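Side-chain contacts in RNA 2'-o-ribose methyltransferase (Thermus thermophilus, PDB 1IPA), which probably transfers a methyl group to the ribose 2'-hydroxyl of RNA, as a member of the knotted TrmH (SpoU) methyltransferase family: residues Asp242-Asn245 / Val246-Ala250; Glu38-Gln42 / Ala43-Leu47. All blocks are in the same frame, centred on the assembly; numbering follows the deposited sequence.

In the fold
Both contacts are local: contact 1 is the start of a helix and contact 2 the end of one. Contact 1 (242-250) lies in the SpoU methylase part of the chain, where residues 242-245 lead into the last helix, 246-261. Contact 2 (38-47) lies in the part assigned to substrate binding, where helix 34-42 turns into strand 47-53. Their centres are 30 Å apart, on opposite sides of the chain's centre. The nearest atoms are about 16 Å apart, so neither touches the other. The active site is built around a deep trefoil knot. Contact 1 belongs to the methylase part that forms such knots in this family; contact 2 closes a helix in the substrate-binding part.

Contact 1 of 2, residues Asp242-Asn245 / Val246-Ala250; sequences DSLN and VSVSA
The flat side-chain amide of Asn245 meets Ser247 in its plane and over one face. Ser247 N donates to Asn245 OD1 at 2.8 Å, in the amide plane and on a lone pair, with a fairly straight N-H...O angle of 161°. Ser247 OG donates to the same OD1 from above that plane, at 3.0 Å. On the opposite side of the plane, Val246 CG2 lies 3.8 Å from Asn245 OD1. The two bonds from one serine should limit rotation of the amide. Asn245 CG stands anti to the backbone N (chi1 -176°), which lets OD1 turn back over the first helical turn. This is an N-cap: Asn245 precedes helix 246-261, and the sequence SLNVSV matches the third motif of SpoU methyltransferases, which in relatives lies beside the cofactor site in the knot. The backbone of Asn245 is used as well. Its O accepts from Ser249 N at 3.1 Å, in the carbonyl plane, and more weakly from Val248 N. A water joins the loop to the helix, donating to Leu244 O at 2.9 Å and bonding Ser249 OG at 2.7 Å. Beside the cap, Leu244 and Val248 cross at about a right angle, with Leu244 CD1 4.2 Å from Val248 CG1. Val246 and Ser247 pack on Val133 of helix 127-140, and Ser247 O accepts from Ser136 OG.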
loop_
_atom_site.group_PDB
_atom_site.type_symbol
_atom_site.label_atom_id
_atom_site.label_comp_id
_atom_site.label_asym_id
_atom_site.label_seq_id
_atom_site.Cartn_x
_atom_site.Cartn_y
_atom_site.Cartn_z
ATOM N N ASP A 242 18.508 -0.063 16.290
ATOM C CA ASP A 242 19.382 -0.719 15.338
ATOM C C ASP A 242 18.768 -0.650 13.945
ATOM O O ASP A 242 19.429 -0.939 12.954
ATOM C CB ASP A 242 19.614 -2.182 15.738
ATOM C CG ASP A 242 18.346 -3.014 15.671
ATOM O OD1 ASP A 242 17.567 -3.018 16.653
ATOM O OD2 ASP A 242 18.123 -3.657 14.624
ATOM N N SER A 243 17.505 -0.245 13.872
ATOM C CA SER A 243 16.829 -0.164 12.590
ATOM C C SER A 243 15.546 0.647 12.655
ATOM O O SER A 243 15.130 1.101 13.716
ATOM C CB SER A 243 16.504 -1.573 12.091
ATOM O OG SER A 243 15.615 -2.228 12.982
ATOM N N LEU A 244 14.924 0.815 11.494
ATOM C CA LEU A 244 13.679 1.555 11.378
ATOM C C LEU A 244 12.668 0.734 10.594
ATOM O O LEU A 244 13.031 -0.170 9.840
ATOM C CB LEU A 244 13.908 2.879 10.640
ATOM C CG LEU A 244 14.807 3.940 11.279
ATOM C CD1 LEU A 244 15.173 4.977 10.246
ATOM C CD2 LEU A 244 14.093 4.584 12.460
ATOM N N ASN A 245 11.396 1.055 10.792
ATOM C CA ASN A 245 10.313 0.411 10.080
ATOM C C ASN A 245 10.626 0.699 8.611
ATOM O O ASN A 245 11.178 1.750 8.301
ATOM C CB ASN A 245 8.986 1.068 10.485
ATOM C CG ASN A 245 7.782 0.403 9.853
ATOM O OD1 ASN A 245 7.598 0.433 8.636
ATOM N ND2 ASN A 245 6.947 -0.208 10.686
ATOM N N VAL A 246 10.285 -0.228 7.715
ATOM C CA VAL A 246 10.560 -0.041 6.290
ATOM C C VAL A 246 9.810 1.161 5.702
ATOM O O VAL A 246 10.300 1.818 4.791
ATOM C CB VAL A 246 10.204 -1.310 5.472
ATOM C CG1 VAL A 246 11.150 -2.442 5.811
ATOM C CG2 VAL A 246 8.792 -1.735 5.771
ATOM N N SER A 247 8.628 1.460 6.227
ATOM C CA SER A 247 7.866 2.586 5.714
ATOM C C SER A 247 8.577 3.895 6.046
ATOM O O SER A 247 8.504 4.856 5.281
ATOM C CB SER A 247 6.443 2.584 6.283
ATOM O OG SER A 247 6.424 2.975 7.642
ATOM N N VAL A 248 9.268 3.932 7.183
ATOM C CA VAL A 248 10.010 5.124 7.567
ATOM C C VAL A 248 11.255 5.262 6.683
ATOM O O VAL A 248 11.570 6.362 6.217
ATOM C CB VAL A 248 10.438 5.088 9.065
ATOM C CG1 VAL A 248 11.301 6.295 9.388
ATOM C CG2 VAL A 248 9.201 5.083 9.966
ATOM N N SER A 249 11.959 4.159 6.444
ATOM C CA SER A 249 13.155 4.195 5.592
ATOM C C SER A 249 12.802 4.604 4.154
ATOM O O SER A 249 13.535 5.371 3.517
ATOM C CB SER A 249 13.859 2.828 5.554
ATOM O OG SER A 249 14.528 2.553 6.762
ATOM N N ALA A 250 11.679 4.090 3.660
ATOM C CA ALA A 250 11.238 4.387 2.309
ATOM C C ALA A 250 10.916 5.863 2.172
ATOM O O ALA A 250 11.170 6.451 1.131
ATOM C CB ALA A 250 10.023 3.540 1.946
HETATM O O HOH W 1 13.891 -0.033 7.031
#

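Contact 2 of 2, residues Glu38-Gln42 / Ala43-Leu47; sequences ERALQ and AGIEL
Ala40 O receives the backbone N-H of Ile45 at 3.0 Å, where helix 34-42 gives way to the link to strand 47-53. Together with the bond from Gly44 N to Leu41 O, this makes a Schellman motif. The first bond reaches from the residue after the glycine back to Ala40, with an N-H...O angle of 148°. The second is 3.1 Å long between Gly44 N and Leu41 O, but the donor sits well above the carbonyl plane, 66° out of it. Ala43 N is shared: it gives weak bonds to both Arg39 O and Ala40 O. Ala40 O therefore takes one good bond and one weak one. Gly44 has positive phi, and at its backbone angles a CB would be jammed against the carbonyl O of Ala43.

The apolar contact usual in this motif is present too. Ile45 CD1 lies 3.8 Å from Ala40 CB, and Ile45 CB rests 3.2 Å from Ala40 O, beside the acceptor. Phe167 touches both side chains, and Phe29 of strand 28-32 covers Ile45. Glu46 joins the chain to strand 96-101 by backbone hydrogen bonding with Arg101.

The side chain of Leu41 reaches past the turn to Leu47. Its CG is anti to the carbonyl carbon (chi1 -72°), which brings the isopropyl end back toward Leu47. A serine here would probably take the Leu41 methyls away from Leu47 CD2 and open a gap between helix and strand. Leu47 also packs on Ala98 and Ala100 of strand 96-101. The two leucines cross at about a right angle, methyl against methyl, with Leu41 CD2 3.5 Å from Leu47 CD2 and 3.8 Å from Ile45 O.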
loop_
_atom_site.group_PDB
_atom_site.type_symbol
_atom_site.label_atom_id
_atom_site.label_comp_id
_atom_site.label_asym_id
_atom_site.label_seq_id
_atom_site.Cartn_x
_atom_site.Cartn_y
_atom_site.Cartn_z
ATOM N N GLU A 38 -13.794 6.915 -0.660
ATOM C CA GLU A 38 -13.769 7.970 -1.664
ATOM C C GLU A 38 -12.663 7.768 -2.687
ATOM O O GLU A 38 -12.905 7.851 -3.891
ATOM C CB GLU A 38 -13.601 9.333 -1.015
ATOM C CG GLU A 38 -13.770 10.461 -2.001
ATOM C CD GLU A 38 -13.570 11.804 -1.361
ATOM O OE1 GLU A 38 -12.467 12.022 -0.818
ATOM O OE2 GLU A 38 -14.511 12.633 -1.400
ATOM N N ARG A 39 -11.449 7.504 -2.213
ATOM C CA ARG A 39 -10.327 7.278 -3.118
ATOM C C ARG A 39 -10.630 6.108 -4.047
ATOM O O ARG A 39 -10.207 6.098 -5.200
ATOM C CB ARG A 39 -9.052 6.989 -2.333
ATOM C CG ARG A 39 -8.584 8.140 -1.469
ATOM C CD ARG A 39 -7.517 7.678 -0.474
ATOM N NE ARG A 39 -7.122 8.738 0.452
ATOM C CZ ARG A 39 -6.405 9.800 0.103
ATOM N NH1 ARG A 39 -6.002 9.939 -1.153
ATOM N NH2 ARG A 39 -6.099 10.725 1.005
ATOM N N ALA A 40 -11.371 5.124 -3.548
ATOM C CA ALA A 40 -11.718 3.965 -4.359
ATOM C C ALA A 40 -12.648 4.396 -5.485
ATOM O O ALA A 40 -12.528 3.930 -6.619
ATOM C CB ALA A 40 -12.376 2.891 -3.498
ATOM N N LEU A 41 -13.570 5.296 -5.165
ATOM C CA LEU A 41 -14.512 5.811 -6.152
ATOM C C LEU A 41 -13.742 6.618 -7.186
ATOM O O LEU A 41 -13.994 6.513 -8.387
ATOM C CB LEU A 41 -15.562 6.684 -5.464
ATOM C CG LEU A 41 -16.549 5.865 -4.625
ATOM C CD1 LEU A 41 -17.499 6.787 -3.855
ATOM C CD2 LEU A 41 -17.322 4.926 -5.552
ATOM N N GLN A 42 -12.794 7.416 -6.709
ATOM C CA GLN A 42 -11.956 8.224 -7.579
ATOM C C GLN A 42 -11.086 7.367 -8.500
ATOM O O GLN A 42 -10.622 7.841 -9.536
ATOM C CB GLN A 42 -11.069 9.148 -6.740
ATOM C CG GLN A 42 -11.811 10.359 -6.201
ATOM C CD GLN A 42 -10.998 11.156 -5.203
ATOM O OE1 GLN A 42 -9.825 11.464 -5.438
ATOM N NE2 GLN A 42 -11.621 11.505 -4.079
ATOM N N ALA A 43 -10.871 6.108 -8.130
ATOM C CA ALA A 43 -10.046 5.208 -8.935
ATOM C C ALA A 43 -10.855 4.351 -9.901
ATOM O O ALA A 43 -10.290 3.569 -10.660
ATOM C CB ALA A 43 -9.200 4.306 -8.026
ATOM N N GLY A 44 -12.173 4.487 -9.861
ATOM C CA GLY A 44 -13.021 3.720 -10.756
ATOM C C GLY A 44 -13.583 2.428 -10.185
ATOM O O GLY A 44 -14.242 1.666 -10.897
ATOM N N ILE A 45 -13.326 2.174 -8.907
ATOM C CA ILE A 45 -13.830 0.968 -8.256
ATOM C C ILE A 45 -15.342 1.049 -8.056
ATOM O O ILE A 45 -15.856 2.027 -7.504
ATOM C CB ILE A 45 -13.131 0.763 -6.891
ATOM C CG1 ILE A 45 -11.660 0.425 -7.127
ATOM C CG2 ILE A 45 -13.800 -0.338 -6.103
ATOM C CD1 ILE A 45 -10.856 0.344 -5.871
ATOM N N GLU A 46 -16.052 0.021 -8.508
ATOM C CA GLU A 46 -17.503 -0.011 -8.375
ATOM C C GLU A 46 -17.902 -0.553 -7.007
ATOM O O GLU A 46 -17.322 -1.525 -6.510
ATOM C CB GLU A 46 -18.127 -0.894 -9.458
ATOM C CG GLU A 46 -17.519 -0.711 -10.846
ATOM C CD GLU A 46 -18.246 -1.511 -11.913
ATOM O OE1 GLU A 46 -19.361 -1.103 -12.302
ATOM O OE2 GLU A 46 -17.709 -2.553 -12.355
ATOM N N LEU A 47 -18.895 0.092 -6.405
ATOM C CA LEU A 47 -19.408 -0.302 -5.103
ATOM C C LEU A 47 -20.753 -0.995 -5.293
ATOM O O LEU A 47 -21.469 -0.700 -6.245
ATOM C CB LEU A 47 -19.587 0.945 -4.229
ATOM C CG LEU A 47 -18.471 1.353 -3.258
ATOM C CD1 LEU A 47 -17.089 0.955 -3.771
ATOM C CD2 LEU A 47 -18.576 2.846 -3.014
#